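Local coordinates for minor capsid protein VP1 (Human bocavirus 3, PDB 5US7) that forms the 60-subunit T=1 icosahedral capsid that encloses the viral genome, probably together with its size variants, at residues P347-L350 with E351-V354. Sequence-based numbering, arbitrary orientation.
Sequences PTDL and EYKV
P347 meets Y352 and K353 with the CB and CG of its ring. Its CB lies 3.4 Å from Y352 CB, an apolar contact close to the backbone. Its CG lies 3.8 Å from K353 CG, where the lysine chain crosses the proline at about a right angle. D349 comes next and meets the Y352 ring at its edge. Its CB lies near the ring plane, 3.5 Å from Y352 CD2. The D349 carboxylate runs on to the E351 side chain, and OD2 is 3.2 Å from E351 OE2. The two carboxylate planes are turned 54° against each other. R273 of a second subunit forms salt bridges with both acids, which probably offsets their repulsion. These residues belong to the long excursion between strands 236-248 and 445-449 of the parvovirus jelly-roll capsid protein. Here that excursion forms part of a subunit interface of the 60-chain shell. The backbone O of D349 has a different partner. K353 passes across the proline, its chain extended as far as CE, then bends at the last torsion (chi4 75°). This brings NZ to 3.3 Å from D349 O, a weak hydrogen bond. L350 starts a type I beta turn, with E351 and Y352 at the two central positions. The turn is closed by K353 N donating to L350 O, at 3.2 Å and with an N-H...O angle of 159°. It bends the chain sharply and brings K353 beside P347. The CB of L350 leaves the backbone away from 351-354, and the side chain packs on I370 and on Y271 of the second subunit.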
ATOM      1  N   PRO A 347    -109.801 -19.177  41.773  1.00 80.72           N
ATOM      2  CA  PRO A 347    -110.600 -18.080  42.336  1.00 80.72           C
ATOM      3  C   PRO A 347    -111.942 -18.437  42.963  1.00 80.72           C
ATOM      4  O   PRO A 347    -112.468 -17.642  43.746  1.00 80.72           O
ATOM      5  CB  PRO A 347    -110.804 -17.172  41.118  1.00 78.96           C
ATOM      6  CG  PRO A 347    -110.666 -18.069  39.954  1.00 78.96           C
ATOM      7  CD  PRO A 347    -109.574 -18.999  40.333  1.00 78.96           C
ATOM      8  N   THR A 348    -112.523 -19.583  42.614  1.00 83.02           N
ATOM      9  CA  THR A 348    -113.785 -20.064  43.181  1.00 83.02           C
ATOM     10  C   THR A 348    -114.982 -19.201  42.801  1.00 83.02           C
ATOM     11  O   THR A 348    -116.123 -19.560  43.108  1.00 83.02           O
ATOM     12  CB  THR A 348    -113.728 -20.178  44.714  1.00 83.12           C
ATOM     13  OG1 THR A 348    -113.438 -18.904  45.301  1.00 83.12           O
ATOM     14  CG2 THR A 348    -112.692 -21.196  45.152  1.00 83.12           C
ATOM     15  N   ASP A 349    -114.752 -18.070  42.140  1.00 82.70           N
ATOM     16  CA  ASP A 349    -115.854 -17.205  41.754  1.00 82.70           C
ATOM     17  C   ASP A 349    -115.478 -16.434  40.502  1.00 82.70           C
ATOM     18  O   ASP A 349    -114.301 -16.251  40.187  1.00 82.70           O
ATOM     19  CB  ASP A 349    -116.235 -16.234  42.875  1.00 86.33           C
ATOM     20  CG  ASP A 349    -117.463 -15.407  42.538  1.00 86.33           C
ATOM     21  OD1 ASP A 349    -118.101 -15.662  41.496  1.00 86.33           O
ATOM     22  OD2 ASP A 349    -117.782 -14.485  43.306  1.00 86.33           O
ATOM     23  N   LEU A 350    -116.511 -15.976  39.796  1.00 80.54           N
ATOM     24  CA  LEU A 350    -116.303 -15.193  38.586  1.00 80.54           C
ATOM     25  C   LEU A 350    -115.571 -13.893  38.883  1.00 80.54           C
ATOM     26  O   LEU A 350    -114.747 -13.440  38.082  1.00 80.54           O
ATOM     27  CB  LEU A 350    -117.650 -14.900  37.929  1.00 80.27           C
ATOM     28  CG  LEU A 350    -117.638 -14.264  36.543  1.00 80.27           C
ATOM     29  CD1 LEU A 350    -116.455 -14.766  35.744  1.00 80.27           C
ATOM     30  CD2 LEU A 350    -118.924 -14.586  35.820  1.00 80.27           C
ATOM     31  N   GLU A 351    -115.842 -13.283  40.033  1.00 80.50           N
ATOM     32  CA  GLU A 351    -115.390 -11.919  40.261  1.00 80.50           C
ATOM     33  C   GLU A 351    -113.939 -11.831  40.706  1.00 80.50           C
ATOM     34  O   GLU A 351    -113.433 -10.719  40.880  1.00 80.50           O
ATOM     35  CB  GLU A 351    -116.278 -11.229  41.292  1.00 86.00           C
ATOM     36  CG  GLU A 351    -116.166 -11.770  42.685  1.00 86.00           C
ATOM     37  CD  GLU A 351    -117.164 -11.130  43.620  1.00 86.00           C
ATOM     38  OE1 GLU A 351    -117.760 -10.103  43.240  1.00 86.00           O
ATOM     39  OE2 GLU A 351    -117.345 -11.640  44.740  1.00 86.00           O
ATOM     40  N   TYR A 352    -113.264 -12.953  40.908  1.00 77.67           N
ATOM     41  CA  TYR A 352    -111.835 -12.925  41.164  1.00 77.67           C
ATOM     42  C   TYR A 352    -111.008 -13.097  39.899  1.00 77.67           C
ATOM     43  O   TYR A 352    -109.785 -12.947  39.953  1.00 77.67           O
ATOM     44  CB  TYR A 352    -111.460 -14.014  42.166  1.00 80.14           C
ATOM     45  CG  TYR A 352    -112.131 -13.880  43.507  1.00 80.14           C
ATOM     46  CD1 TYR A 352    -111.569 -13.118  44.511  1.00 80.14           C
ATOM     47  CD2 TYR A 352    -113.327 -14.521  43.768  1.00 80.14           C
ATOM     48  CE1 TYR A 352    -112.181 -12.994  45.736  1.00 80.14           C
ATOM     49  CE2 TYR A 352    -113.946 -14.403  44.987  1.00 80.14           C
ATOM     50  CZ  TYR A 352    -113.369 -13.639  45.969  1.00 80.14           C
ATOM     51  OH  TYR A 352    -113.986 -13.522  47.190  1.00 80.14           O
ATOM     52  N   LYS A 353    -111.640 -13.424  38.778  1.00 73.17           N
ATOM     53  CA  LYS A 353    -110.942 -13.647  37.525  1.00 73.17           C
ATOM     54  C   LYS A 353    -110.640 -12.328  36.822  1.00 73.17           C
ATOM     55  O   LYS A 353    -111.312 -11.316  37.027  1.00 73.17           O
ATOM     56  CB  LYS A 353    -111.771 -14.539  36.607  1.00 74.16           C
ATOM     57  CG  LYS A 353    -112.000 -15.934  37.138  1.00 74.16           C
ATOM     58  CD  LYS A 353    -112.731 -16.773  36.117  1.00 74.16           C
ATOM     59  CE  LYS A 353    -112.890 -18.206  36.579  1.00 74.16           C
ATOM     60  NZ  LYS A 353    -113.945 -18.334  37.616  1.00 74.16           N
ATOM     61  N   VAL A 354    -109.611 -12.351  35.982  1.00 66.98           N
ATOM     62  CA  VAL A 354    -109.327 -11.231  35.092  1.00 66.98           C
ATOM     63  C   VAL A 354    -110.283 -11.295  33.910  1.00 66.98           C
ATOM     64  O   VAL A 354    -110.488 -12.361  33.322  1.00 66.98           O
ATOM     65  CB  VAL A 354    -107.865 -11.259  34.627  1.00 63.70           C
ATOM     66  CG1 VAL A 354    -107.618 -10.178  33.608  1.00 63.70           C
ATOM     67  CG2 VAL A 354    -106.941 -11.081  35.801  1.00 63.70           C
TER